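PDB 2EIG: lectin from Lotus tetragonolobus, which probably binds L-fucose-containing sugars as a four-chain legume seed lectin that carries calcium and manganese ions. Local coordinates for residues A[82-87]-A[200-205]; A[61-66]-A[162-167]; A[113-118]-A[138-143]. All coordinates share one frame; numbering follows the deposited sequence.

Contact 1 (A[82-87]-A[200-205]); sequences VVFFLA and VSVGFS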
ATOM      1  N   VAL A  82     -13.921 -18.555  11.898  1.00 14.73           N
ATOM      2  CA  VAL A  82     -14.627 -18.528  10.635  1.00 15.21           C
ATOM      3  C   VAL A  82     -13.863 -17.522   9.751  1.00 14.36           C
ATOM      4  O   VAL A  82     -13.353 -16.502  10.226  1.00 14.92           O
ATOM      5  CB  VAL A  82     -16.158 -18.157  10.805  1.00 14.85           C
ATOM      6  CG1 VAL A  82     -16.354 -16.845  11.607  1.00 14.55           C
ATOM      7  CG2 VAL A  82     -16.891 -18.056   9.413  1.00 14.63           C
ATOM      8  N   VAL A  83     -13.750 -17.849   8.472  1.00 13.13           N
ATOM      9  CA  VAL A  83     -13.123 -16.950   7.519  1.00 13.04           C
ATOM     10  C   VAL A  83     -14.021 -16.607   6.366  1.00 12.39           C
ATOM     11  O   VAL A  83     -14.817 -17.425   5.978  1.00 12.01           O
ATOM     12  CB  VAL A  83     -11.767 -17.522   7.029  1.00 12.72           C
ATOM     13  CG1 VAL A  83     -11.035 -18.156   8.244  1.00 12.97           C
ATOM     14  CG2 VAL A  83     -11.943 -18.519   5.859  1.00 10.79           C
ATOM     15  N   PHE A  84     -13.889 -15.384   5.857  1.00 12.27           N
ATOM     16  CA  PHE A  84     -14.260 -15.065   4.516  1.00 13.09           C
ATOM     17  C   PHE A  84     -13.049 -15.324   3.592  1.00 13.79           C
ATOM     18  O   PHE A  84     -11.930 -14.887   3.876  1.00 14.11           O
ATOM     19  CB  PHE A  84     -14.704 -13.595   4.355  1.00 13.16           C
ATOM     20  CG  PHE A  84     -14.983 -13.233   2.911  1.00 16.48           C
ATOM     21  CD1 PHE A  84     -16.203 -13.597   2.310  1.00 18.91           C
ATOM     22  CD2 PHE A  84     -14.009 -12.632   2.130  1.00 16.56           C
ATOM     23  CE1 PHE A  84     -16.445 -13.308   0.984  1.00 17.08           C
ATOM     24  CE2 PHE A  84     -14.233 -12.330   0.810  1.00 20.25           C
ATOM     25  CZ  PHE A  84     -15.464 -12.647   0.222  1.00 16.77           C
ATOM     26  N   PHE A  85     -13.278 -16.035   2.510  1.00 12.73           N
ATOM     27  CA  PHE A  85     -12.213 -16.441   1.619  1.00 13.59           C
ATOM     28  C   PHE A  85     -12.587 -16.519   0.125  1.00 13.41           C
ATOM     29  O   PHE A  85     -13.753 -16.766  -0.255  1.00 12.81           O
ATOM     30  CB  PHE A  85     -11.497 -17.745   2.084  1.00 11.87           C
ATOM     31  CG  PHE A  85     -12.209 -19.061   1.736  1.00 12.21           C
ATOM     32  CD1 PHE A  85     -11.597 -19.974   0.911  1.00 10.44           C
ATOM     33  CD2 PHE A  85     -13.427 -19.424   2.333  1.00 10.18           C
ATOM     34  CE1 PHE A  85     -12.176 -21.235   0.621  1.00 14.35           C
ATOM     35  CE2 PHE A  85     -14.048 -20.680   2.025  1.00 14.66           C
ATOM     36  CZ  PHE A  85     -13.409 -21.589   1.195  1.00 11.95           C
ATOM     37  N   LEU A  86     -11.574 -16.219  -0.681  1.00 12.57           N
ATOM     38  CA  LEU A  86     -11.504 -16.496  -2.094  1.00 14.34           C
ATOM     39  C   LEU A  86     -10.563 -17.659  -2.309  1.00 13.85           C
ATOM     40  O   LEU A  86      -9.432 -17.718  -1.720  1.00 14.24           O
ATOM     41  CB  LEU A  86     -10.917 -15.302  -2.854  1.00 13.71           C
ATOM     42  CG  LEU A  86     -11.841 -14.104  -3.082  1.00 15.95           C
ATOM     43  CD1 LEU A  86     -12.241 -13.499  -1.752  1.00 16.01           C
ATOM     44  CD2 LEU A  86     -11.071 -13.054  -3.898  1.00 16.04           C
ATOM     45  N   ALA A  87     -11.005 -18.572  -3.150  1.00 13.59           N
ATOM     46  CA  ALA A  87     -10.220 -19.756  -3.515  1.00 13.85           C
ATOM     47  C   ALA A  87     -10.543 -20.144  -4.973  1.00 14.90           C
ATOM     48  O   ALA A  87     -11.643 -19.838  -5.454  1.00 14.55           O
ATOM     49  CB  ALA A  87     -10.502 -20.874  -2.593  1.00 12.88           C
ATOM     50  N   VAL A 200     -13.123 -17.548  -9.004  1.00 14.70           N
ATOM     51  CA  VAL A 200     -12.962 -18.020  -7.639  1.00 13.77           C
ATOM     52  C   VAL A 200     -14.320 -18.278  -6.999  1.00 14.20           C
ATOM     53  O   VAL A 200     -15.348 -17.842  -7.494  1.00 12.67           O
ATOM     54  CB  VAL A 200     -12.108 -17.025  -6.779  1.00 13.66           C
ATOM     55  CG1 VAL A 200     -10.687 -16.887  -7.340  1.00 13.81           C
ATOM     56  CG2 VAL A 200     -12.764 -15.645  -6.688  1.00 11.85           C
ATOM     57  N   SER A 201     -14.316 -19.023  -5.902  1.00 13.27           N
ATOM     58  CA  SER A 201     -15.450 -19.000  -5.032  1.00 12.29           C
ATOM     59  C   SER A 201     -15.203 -17.846  -4.108  1.00 13.23           C
ATOM     60  O   SER A 201     -14.047 -17.423  -3.874  1.00 11.57           O
ATOM     61  CB  SER A 201     -15.573 -20.312  -4.270  1.00 12.81           C
ATOM     62  OG  SER A 201     -14.386 -20.542  -3.508  1.00 15.42           O
ATOM     63  N   VAL A 202     -16.316 -17.268  -3.668  1.00 14.58           N
ATOM     64  CA  VAL A 202     -16.334 -16.411  -2.475  1.00 14.19           C
ATOM     65  C   VAL A 202     -17.236 -17.121  -1.522  1.00 14.37           C
ATOM     66  O   VAL A 202     -18.227 -17.799  -1.934  1.00 14.90           O
ATOM     67  CB  VAL A 202     -16.814 -14.951  -2.760  1.00 13.57           C
ATOM     68  CG1 VAL A 202     -15.836 -14.316  -3.713  1.00 15.52           C
ATOM     69  CG2 VAL A 202     -18.273 -14.928  -3.376  1.00 11.56           C
ATOM     70  N   GLY A 203     -16.897 -16.980  -0.250  1.00 14.46           N
ATOM     71  CA  GLY A 203     -17.664 -17.577   0.795  1.00 14.89           C
ATOM     72  C   GLY A 203     -16.907 -17.719   2.090  1.00 14.62           C
ATOM     73  O   GLY A 203     -15.980 -16.974   2.411  1.00 14.56           O
ATOM     74  N   PHE A 204     -17.354 -18.683   2.873  1.00 15.47           N
ATOM     75  CA  PHE A 204     -16.895 -18.801   4.242  1.00 14.81           C
ATOM     76  C   PHE A 204     -16.439 -20.200   4.509  1.00 14.79           C
ATOM     77  O   PHE A 204     -16.956 -21.149   3.935  1.00 14.00           O
ATOM     78  CB  PHE A 204     -18.026 -18.464   5.222  1.00 13.87           C
ATOM     79  CG  PHE A 204     -18.609 -17.113   5.013  1.00 16.14           C
ATOM     80  CD1 PHE A 204     -19.759 -16.956   4.216  1.00 14.01           C
ATOM     81  CD2 PHE A 204     -18.024 -15.975   5.613  1.00 13.02           C
ATOM     82  CE1 PHE A 204     -20.303 -15.691   4.025  1.00 13.25           C
ATOM     83  CE2 PHE A 204     -18.587 -14.693   5.412  1.00 13.63           C
ATOM     84  CZ  PHE A 204     -19.737 -14.573   4.613  1.00 16.47           C
ATOM     85  N   SER A 205     -15.461 -20.303   5.398  1.00 13.84           N
ATOM     86  CA  SER A 205     -15.034 -21.553   5.918  1.00 13.88           C
ATOM     87  C   SER A 205     -14.925 -21.404   7.419  1.00 13.97           C
ATOM     88  O   SER A 205     -14.489 -20.361   7.924  1.00 13.57           O
ATOM     89  CB  SER A 205     -13.667 -21.928   5.322  1.00 13.67           C
ATOM     90  OG  SER A 205     -13.230 -23.111   5.906  1.00 15.35           O
TER
HETATM   91  O   HOH W   1     -14.426 -19.194  -1.217  1.00 12.61           O

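Contact 2 (A[61-66]-A[162-167]); sequences SFITSF and TIIYDS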
ATOM      1  N   SER A  61     -12.692  -5.373  -8.524  1.00 16.68           N
ATOM      2  CA  SER A  61     -12.845  -4.802  -7.197  1.00 16.74           C
ATOM      3  C   SER A  61     -14.035  -5.454  -6.562  1.00 17.18           C
ATOM      4  O   SER A  61     -14.976  -5.894  -7.242  1.00 16.61           O
ATOM      5  CB  SER A  61     -13.065  -3.275  -7.244  1.00 16.63           C
ATOM      6  OG  SER A  61     -11.858  -2.662  -7.617  1.00 17.80           O
ATOM      7  N   PHE A  62     -14.031  -5.526  -5.236  1.00 15.78           N
ATOM      8  CA  PHE A  62     -15.241  -5.941  -4.577  1.00 15.07           C
ATOM      9  C   PHE A  62     -15.404  -5.258  -3.244  1.00 15.05           C
ATOM     10  O   PHE A  62     -14.451  -4.699  -2.667  1.00 15.70           O
ATOM     11  CB  PHE A  62     -15.384  -7.476  -4.461  1.00 14.72           C
ATOM     12  CG  PHE A  62     -14.346  -8.164  -3.567  1.00 17.12           C
ATOM     13  CD1 PHE A  62     -14.521  -8.234  -2.184  1.00 18.34           C
ATOM     14  CD2 PHE A  62     -13.240  -8.779  -4.134  1.00 18.72           C
ATOM     15  CE1 PHE A  62     -13.580  -8.881  -1.359  1.00 17.26           C
ATOM     16  CE2 PHE A  62     -12.283  -9.418  -3.331  1.00 20.03           C
ATOM     17  CZ  PHE A  62     -12.467  -9.471  -1.937  1.00 17.75           C
ATOM     18  N   ILE A  63     -16.630  -5.307  -2.770  1.00 14.01           N
ATOM     19  CA  ILE A  63     -16.894  -5.019  -1.393  1.00 15.52           C
ATOM     20  C   ILE A  63     -17.778  -6.123  -0.924  1.00 15.30           C
ATOM     21  O   ILE A  63     -18.664  -6.535  -1.614  1.00 15.35           O
ATOM     22  CB  ILE A  63     -17.547  -3.619  -1.155  1.00 14.20           C
ATOM     23  CG1 ILE A  63     -17.816  -3.428   0.350  1.00 15.89           C
ATOM     24  CG2 ILE A  63     -18.843  -3.421  -2.042  1.00 15.74           C
ATOM     25  CD1 ILE A  63     -18.149  -2.003   0.770  1.00 15.01           C
ATOM     26  N   THR A  64     -17.496  -6.635   0.254  1.00 15.86           N
ATOM     27  CA  THR A  64     -18.402  -7.566   0.831  1.00 15.55           C
ATOM     28  C   THR A  64     -18.681  -7.133   2.272  1.00 16.76           C
ATOM     29  O   THR A  64     -17.784  -6.567   2.914  1.00 16.83           O
ATOM     30  CB  THR A  64     -17.862  -9.025   0.715  1.00 15.13           C
ATOM     31  OG1 THR A  64     -18.916  -9.895   1.010  1.00 10.60           O
ATOM     32  CG2 THR A  64     -16.667  -9.376   1.651  1.00 15.32           C
ATOM     33  N   SER A  65     -19.896  -7.399   2.742  1.00 17.18           N
ATOM     34  CA  SER A  65     -20.289  -7.182   4.146  1.00 18.84           C
ATOM     35  C   SER A  65     -21.017  -8.383   4.680  1.00 17.73           C
ATOM     36  O   SER A  65     -21.801  -9.032   3.989  1.00 17.21           O
ATOM     37  CB  SER A  65     -21.203  -5.941   4.333  1.00 18.95           C
ATOM     38  OG  SER A  65     -20.538  -4.767   3.918  1.00 22.78           O
ATOM     39  N   PHE A  66     -20.757  -8.700   5.930  1.00 18.46           N
ATOM     40  CA  PHE A  66     -21.494  -9.779   6.564  1.00 17.69           C
ATOM     41  C   PHE A  66     -21.584  -9.574   8.074  1.00 18.55           C
ATOM     42  O   PHE A  66     -20.638  -9.095   8.694  1.00 18.58           O
ATOM     43  CB  PHE A  66     -20.928 -11.170   6.219  1.00 16.95           C
ATOM     44  CG  PHE A  66     -19.440 -11.311   6.435  1.00 16.59           C
ATOM     45  CD1 PHE A  66     -18.948 -11.771   7.654  1.00 16.96           C
ATOM     46  CD2 PHE A  66     -18.536 -10.996   5.410  1.00 12.21           C
ATOM     47  CE1 PHE A  66     -17.584 -11.936   7.861  1.00 15.48           C
ATOM     48  CE2 PHE A  66     -17.181 -11.144   5.625  1.00 12.97           C
ATOM     49  CZ  PHE A  66     -16.704 -11.601   6.821  1.00 12.62           C
ATOM     50  N   THR A 162     -16.888  -5.563   7.119  1.00 14.26           N
ATOM     51  CA  THR A 162     -16.825  -5.067   5.761  1.00 14.46           C
ATOM     52  C   THR A 162     -15.408  -5.273   5.200  1.00 15.20           C
ATOM     53  O   THR A 162     -14.388  -4.945   5.824  1.00 14.89           O
ATOM     54  CB  THR A 162     -17.199  -3.565   5.729  1.00 14.02           C
ATOM     55  OG1 THR A 162     -18.471  -3.395   6.319  1.00 16.24           O
ATOM     56  CG2 THR A 162     -17.161  -2.989   4.316  1.00 13.31           C
ATOM     57  N   ILE A 163     -15.348  -5.822   4.004  1.00 14.86           N
ATOM     58  CA  ILE A 163     -14.076  -6.066   3.341  1.00 14.14           C
ATOM     59  C   ILE A 163     -14.122  -5.394   1.989  1.00 15.01           C
ATOM     60  O   ILE A 163     -15.085  -5.542   1.213  1.00 14.38           O
ATOM     61  CB  ILE A 163     -13.827  -7.578   3.203  1.00 13.78           C
ATOM     62  CG1 ILE A 163     -13.749  -8.257   4.603  1.00 13.03           C
ATOM     63  CG2 ILE A 163     -12.563  -7.865   2.350  1.00 13.20           C
ATOM     64  CD1 ILE A 163     -13.864  -9.770   4.528  1.00 13.28           C
ATOM     65  N   ILE A 164     -13.120  -4.594   1.701  1.00 15.91           N
ATOM     66  CA  ILE A 164     -13.131  -3.911   0.408  1.00 16.81           C
ATOM     67  C   ILE A 164     -11.854  -4.381  -0.235  1.00 16.30           C
ATOM     68  O   ILE A 164     -10.828  -4.368   0.413  1.00 16.09           O
ATOM     69  CB  ILE A 164     -13.127  -2.361   0.507  1.00 16.77           C
ATOM     70  CG1 ILE A 164     -14.447  -1.832   1.076  1.00 17.12           C
ATOM     71  CG2 ILE A 164     -12.894  -1.716  -0.888  1.00 15.75           C
ATOM     72  CD1 ILE A 164     -14.438  -0.308   1.374  1.00 19.73           C
ATOM     73  N   TYR A 165     -11.946  -4.856  -1.472  1.00 15.63           N
ATOM     74  CA  TYR A 165     -10.771  -5.008  -2.308  1.00 15.62           C
ATOM     75  C   TYR A 165     -10.762  -3.946  -3.373  1.00 17.17           C
ATOM     76  O   TYR A 165     -11.614  -3.931  -4.252  1.00 17.36           O
ATOM     77  CB  TYR A 165     -10.713  -6.405  -2.947  1.00 14.81           C
ATOM     78  CG  TYR A 165      -9.387  -6.623  -3.660  1.00 14.29           C
ATOM     79  CD1 TYR A 165      -8.210  -6.855  -2.945  1.00 15.39           C
ATOM     80  CD2 TYR A 165      -9.310  -6.528  -5.039  1.00 14.31           C
ATOM     81  CE1 TYR A 165      -7.006  -6.983  -3.610  1.00 13.53           C
ATOM     82  CE2 TYR A 165      -8.129  -6.690  -5.715  1.00 14.31           C
ATOM     83  CZ  TYR A 165      -6.986  -6.915  -5.007  1.00 15.63           C
ATOM     84  OH  TYR A 165      -5.843  -7.075  -5.730  1.00 16.03           O
ATOM     85  N   ASP A 166      -9.763  -3.095  -3.343  1.00 18.50           N
ATOM     86  CA  ASP A 166      -9.613  -2.106  -4.392  1.00 19.23           C
ATOM     87  C   ASP A 166      -8.598  -2.580  -5.446  1.00 20.19           C
ATOM     88  O   ASP A 166      -7.420  -2.577  -5.178  1.00 20.73           O
ATOM     89  CB  ASP A 166      -9.195  -0.761  -3.797  1.00 18.05           C
ATOM     90  CG  ASP A 166      -8.848   0.253  -4.873  1.00 19.64           C
ATOM     91  OD1 ASP A 166      -9.467   0.196  -5.931  1.00 20.40           O
ATOM     92  OD2 ASP A 166      -7.948   1.076  -4.672  1.00 22.24           O
ATOM     93  N   SER A 167      -9.071  -3.022  -6.613  1.00 20.54           N
ATOM     94  CA  SER A 167      -8.176  -3.483  -7.683  1.00 23.20           C
ATOM     95  C   SER A 167      -7.213  -2.392  -8.156  1.00 24.13           C
ATOM     96  O   SER A 167      -6.099  -2.692  -8.519  1.00 25.74           O
ATOM     97  CB  SER A 167      -8.965  -4.033  -8.888  1.00 21.93           C
ATOM     98  OG  SER A 167      -9.822  -3.040  -9.434  1.00 22.01           O
TER

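Contact 3 (A[113-118]-A[138-143]); sequences QFVAVE and IDVNSI. With MN (manganese (II) ion), chain F.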
ATOM      1  N   GLN A 113      -3.686 -22.172  -1.853  1.00 19.74           N
ATOM      2  CA  GLN A 113      -3.880 -21.014  -2.662  1.00 19.80           C
ATOM      3  C   GLN A 113      -5.239 -20.368  -2.319  1.00 18.18           C
ATOM      4  O   GLN A 113      -6.280 -20.955  -2.548  1.00 16.97           O
ATOM      5  CB  GLN A 113      -3.833 -21.445  -4.127  1.00 20.46           C
ATOM      6  CG  GLN A 113      -3.636 -20.271  -5.005  1.00 22.61           C
ATOM      7  CD  GLN A 113      -3.615 -20.634  -6.451  1.00 23.95           C
ATOM      8  OE1 GLN A 113      -3.570 -21.801  -6.806  1.00 25.01           O
ATOM      9  NE2 GLN A 113      -3.625 -19.633  -7.298  1.00 23.01           N
ATOM     10  N   PHE A 114      -5.214 -19.185  -1.740  1.00 17.42           N
ATOM     11  CA  PHE A 114      -6.464 -18.559  -1.256  1.00 17.48           C
ATOM     12  C   PHE A 114      -6.134 -17.224  -0.679  1.00 16.87           C
ATOM     13  O   PHE A 114      -4.971 -16.915  -0.319  1.00 18.01           O
ATOM     14  CB  PHE A 114      -7.194 -19.431  -0.172  1.00 17.23           C
ATOM     15  CG  PHE A 114      -6.413 -19.560   1.110  1.00 16.78           C
ATOM     16  CD1 PHE A 114      -6.469 -18.551   2.072  1.00 18.38           C
ATOM     17  CD2 PHE A 114      -5.559 -20.631   1.306  1.00 17.64           C
ATOM     18  CE1 PHE A 114      -5.694 -18.622   3.211  1.00 20.27           C
ATOM     19  CE2 PHE A 114      -4.761 -20.713   2.438  1.00 16.85           C
ATOM     20  CZ  PHE A 114      -4.822 -19.724   3.386  1.00 17.73           C
ATOM     21  N   VAL A 115      -7.164 -16.416  -0.574  1.00 16.85           N
ATOM     22  CA  VAL A 115      -7.067 -15.161   0.133  1.00 15.35           C
ATOM     23  C   VAL A 115      -8.192 -15.272   1.150  1.00 16.01           C
ATOM     24  O   VAL A 115      -9.317 -15.642   0.798  1.00 14.66           O
ATOM     25  CB  VAL A 115      -7.190 -13.920  -0.808  1.00 15.16           C
ATOM     26  CG1 VAL A 115      -7.298 -12.647  -0.009  1.00 13.72           C
ATOM     27  CG2 VAL A 115      -5.976 -13.796  -1.765  1.00 14.50           C
ATOM     28  N   ALA A 116      -7.872 -15.017   2.411  1.00 15.38           N
ATOM     29  CA  ALA A 116      -8.862 -15.118   3.447  1.00 15.78           C
ATOM     30  C   ALA A 116      -8.744 -13.971   4.465  1.00 15.58           C
ATOM     31  O   ALA A 116      -7.661 -13.432   4.680  1.00 15.82           O
ATOM     32  CB  ALA A 116      -8.726 -16.482   4.154  1.00 16.46           C
ATOM     33  N   VAL A 117      -9.893 -13.565   4.998  1.00 14.89           N
ATOM     34  CA  VAL A 117     -10.006 -12.775   6.188  1.00 14.43           C
ATOM     35  C   VAL A 117     -10.574 -13.705   7.287  1.00 13.92           C
ATOM     36  O   VAL A 117     -11.728 -14.165   7.231  1.00 12.48           O
ATOM     37  CB  VAL A 117     -10.909 -11.529   5.982  1.00 15.19           C
ATOM     38  CG1 VAL A 117     -11.012 -10.704   7.305  1.00 13.25           C
ATOM     39  CG2 VAL A 117     -10.390 -10.640   4.768  1.00 14.12           C
ATOM     40  N   GLU A 118      -9.742 -13.972   8.279  1.00 13.89           N
ATOM     41  CA  GLU A 118     -10.059 -14.937   9.308  1.00 14.96           C
ATOM     42  C   GLU A 118     -10.434 -14.232  10.582  1.00 15.85           C
ATOM     43  O   GLU A 118      -9.929 -13.169  10.925  1.00 17.60           O
ATOM     44  CB  GLU A 118      -8.893 -15.918   9.588  1.00 14.17           C
ATOM     45  CG  GLU A 118      -7.681 -15.184  10.162  1.00 14.63           C
ATOM     46  CD  GLU A 118      -6.597 -16.111  10.669  1.00 16.25           C
ATOM     47  OE1 GLU A 118      -6.203 -17.060   9.989  1.00 17.83           O
ATOM     48  OE2 GLU A 118      -6.127 -15.839  11.766  1.00 15.81           O
ATOM     49  N   ILE A 138      -5.510 -11.189   7.914  1.00 15.69           N
ATOM     50  CA  ILE A 138      -5.502 -11.391   6.451  1.00 14.20           C
ATOM     51  C   ILE A 138      -4.486 -12.433   6.036  1.00 15.19           C
ATOM     52  O   ILE A 138      -3.293 -12.307   6.344  1.00 15.69           O
ATOM     53  CB  ILE A 138      -5.346 -10.096   5.693  1.00 14.48           C
ATOM     54  CG1 ILE A 138      -6.591  -9.230   5.999  1.00 14.07           C
ATOM     55  CG2 ILE A 138      -5.236 -10.402   4.196  1.00 14.41           C
ATOM     56  CD1 ILE A 138      -6.455  -7.789   5.616  1.00 15.57           C
ATOM     57  N   ASP A 139      -4.992 -13.517   5.424  1.00 15.83           N
ATOM     58  CA  ASP A 139      -4.241 -14.692   5.057  1.00 15.61           C
ATOM     59  C   ASP A 139      -4.132 -14.800   3.533  1.00 16.38           C
ATOM     60  O   ASP A 139      -5.152 -14.755   2.803  1.00 16.57           O
ATOM     61  CB  ASP A 139      -4.950 -15.969   5.516  1.00 15.28           C
ATOM     62  CG  ASP A 139      -5.248 -15.978   6.978  1.00 16.53           C
ATOM     63  OD1 ASP A 139      -6.038 -16.846   7.336  1.00 19.20           O
ATOM     64  OD2 ASP A 139      -4.706 -15.128   7.740  1.00 16.69           O
ATOM     65  N   VAL A 140      -2.909 -14.997   3.062  1.00 15.52           N
ATOM     66  CA  VAL A 140      -2.706 -15.318   1.653  1.00 14.77           C
ATOM     67  C   VAL A 140      -1.826 -16.554   1.549  1.00 15.28           C
ATOM     68  O   VAL A 140      -0.659 -16.515   1.933  1.00 15.30           O
ATOM     69  CB  VAL A 140      -2.109 -14.151   0.871  1.00 13.93           C
ATOM     70  CG1 VAL A 140      -2.006 -14.509  -0.649  1.00 11.09           C
ATOM     71  CG2 VAL A 140      -2.907 -12.916   1.121  1.00 15.83           C
ATOM     72  N   ASN A 141      -2.427 -17.652   1.091  1.00 14.36           N
ATOM     73  CA  ASN A 141      -1.748 -18.914   0.832  1.00 16.46           C
ATOM     74  C   ASN A 141      -1.233 -19.581   2.105  1.00 17.49           C
ATOM     75  O   ASN A 141      -0.733 -20.684   2.067  1.00 20.18           O
ATOM     76  CB  ASN A 141      -0.541 -18.714  -0.144  1.00 16.64           C
ATOM     77  CG  ASN A 141      -0.955 -18.170  -1.474  1.00 18.08           C
ATOM     78  OD1 ASN A 141      -0.111 -17.740  -2.300  1.00 24.35           O
ATOM     79  ND2 ASN A 141      -2.257 -18.174  -1.722  1.00 12.57           N
ATOM     80  N   SER A 142      -1.267 -18.883   3.224  1.00 17.68           N
ATOM     81  CA  SER A 142      -0.725 -19.448   4.445  1.00 18.03           C
ATOM     82  C   SER A 142      -1.717 -19.234   5.600  1.00 17.83           C
ATOM     83  O   SER A 142      -2.504 -18.300   5.551  1.00 17.30           O
ATOM     84  CB  SER A 142       0.596 -18.729   4.718  1.00 17.20           C
ATOM     85  OG  SER A 142       1.085 -19.064   5.989  1.00 15.90           O
ATOM     86  N   ILE A 143      -1.664 -20.111   6.601  1.00 19.08           N
ATOM     87  CA  ILE A 143      -2.439 -19.981   7.855  1.00 20.28           C
ATOM     88  C   ILE A 143      -1.808 -18.932   8.761  1.00 20.45           C
ATOM     89  O   ILE A 143      -2.447 -18.426   9.686  1.00 20.35           O
ATOM     90  CB  ILE A 143      -2.577 -21.365   8.607  1.00 20.79           C
ATOM     91  CG1 ILE A 143      -3.864 -21.435   9.445  1.00 18.96           C
ATOM     92  CG2 ILE A 143      -1.289 -21.684   9.482  1.00 19.67           C
ATOM     93  CD1 ILE A 143      -5.215 -21.045   8.695  1.00 17.94           C
TER
HETATM   94 MN    MN F1101      -4.749 -16.976  13.029  1.00 18.87          MN
HETATM   95  O   HOH W   2      -4.530 -18.441  11.436  1.00 20.54           O
HETATM   96  O   HOH W   3      -3.144 -15.674  12.185  1.00 18.09           O

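Contact 1 (A[82-87]-A[200-205])
F84 and F204 are cross-strand neighbours, a non-hydrogen-bonded antiparallel pair, and the F84 side chain runs along the opposite strand from root to tip. Its CB lies off the plane of the F204 ring, nearest CE2 (4.2 Å). With CG anti to the backbone N (chi1 175°), the ring is carried along the partner strand toward its N-terminal side, from F204 to V202, and CD1 passes 3.4 Å from G203 O before meeting F204 CE2 at 4.1 Å. CE1 travels on past the G203 amide, and CZ ends 4.0 Å from V202 CB, the two side chains lying side by side. Seen from F204, this is a T-shaped contact: the edge of F84 addresses the F204 face, with the planes at 72°. L86 extends the same apolar row, its CG packing on V200 CG2 and V202 CG1.

F85 lies on the other face of the sheet. Its ring leans across the partner strand, CD2 near G203 O and its edge at F204 C, and CE2 reaches S205 CB at 3.5 Å. G203 has a backbone conformation in which a beta carbon would collide with the carbonyl oxygen before it. A water over the centre of the F85 ring donates to F85 O and is also hydrogen-bonded to S201 OG. The ladder itself is firm at V83, where its N bonds S205 O at 2.7 Å, and weaker from G203 N to F85 O.

This pair sits in the middle of the seven-stranded sheet of the legume lectin jelly roll. Strands 39-50 and 115-120 flank it, while F62, T64 and F66 of strand 61-72 and W221 of strand 214-226 cover F84 from the facing sheet.

Contact 2 (A[61-66]-A[162-167])
F62 and Y165 form a hydrogen-bonded pair where two antiparallel strands of the legume lectin beta-sandwich run side by side in the large sheet. CG of F62 stands between the backbone N and the carbonyl carbon (chi1 66°), which leans the ring across to the partner strand. One ring face receives Y165 CB in a CH-pi contact, 3.6 Å from the ring centroid. The Y165 ring takes the other course: with CG anti to its N it leads away, and although the two planes are only 22° apart, the rings are slid past each other and barely overlap. Its hydroxyl is held by I190 and L192.

On the same face, I163 lies alongside both F62 and T64. Its CG2 meets F62 CE1, its CB rests 3.7 Å from T64 CG2, and its CD1 touches the edge of the F66 ring at CE2. T64 OG1 bonds the W221 indole and S222 O.

The reverse face carries I63 and I164, which lie side by side and point the same way, I63 CD1 meeting I164 CG1 at 3.7 Å. Near them T162 and S65 share a weak hydroxyl bond. The second subunit packs on part of this side, its V175 against I63. At the strand end D166 bonds T185 OG1 and forms a salt bridge with K147, both of the second subunit.

Three of the four backbone bonds are 2.8 Å long, I163 N to T64 O nearly straight (173°); F62 N to Y165 O is longer. S61 OG at the start of one strand and S167 OG just past the end of the other form a hydrogen bond of 2.8 Å, while S61 OG also bonds T185 of the second subunit.

Contact 3 (A[113-118]-A[138-143])
E118 and D139 bring two carboxylates together beside the manganese ion, with E118 OE1 only 2.7 Å from D139 OD1 and the planes 85° apart, so one of the two acids probably carries a proton and donates it to the other. The division of labour within E118 is clear: OE2 binds the metal at 2.2 Å, while OE1 accepts a hydrogen bond from a water that is itself a manganese ligand and also donates to I143 O. The second segment thus reaches the ion through water. D120, D127 and H135 complete the protein ligands, a site characteristic of legume lectins, and D139 OD2 is tied to S145.

The backbone bonds centre on A116 and D139, a hydrogen-bonded pair: D139 N meets A116 O at 2.8 Å and nearly straight (175°). Past the strand ends, N141 N continues the ladder to F114 O at 3.0 Å.

Apolar packing divides between the faces. F114, with CG between N and the carbonyl carbon (chi1 66°), swings its ring across so that CE1 meets D139 CB at 3.6 Å, edge on, and the N141 backbone, its N above the ring centre, lies over one face. V115 with V140 and V117 with I138 pair on the face away from A116 and D139.

These strands belong to the seven-stranded sheet. Strand 81-88 adjoins 115-120, strand 147-150 lies beyond 135-140, and strand 171-178 and helix 192-195 cover the face of V115, V117, I138 and V140.

Contacts 1 and 3 share the seven-stranded sheet, where strands 81-88 and 115-120 are neighbours joined by probable hydrogen bonds, F84 O with V117 N and L86 N with V115 O. Contact 2 belongs to the facing sheet and meets both across the sandwich, F66 against F84 and F204, I163 against F84 and V117. All three are largely buried, but contact 1 lies nearest the centre of the chain and touches no other subunit. Contact 2 uses its outer side to meet the second subunit, with polar and charged groups at one end. Contact 3 combines an apolar inner face with an acid pair beside the metal, of which E118 is the ligand, and also packs on the third subunit.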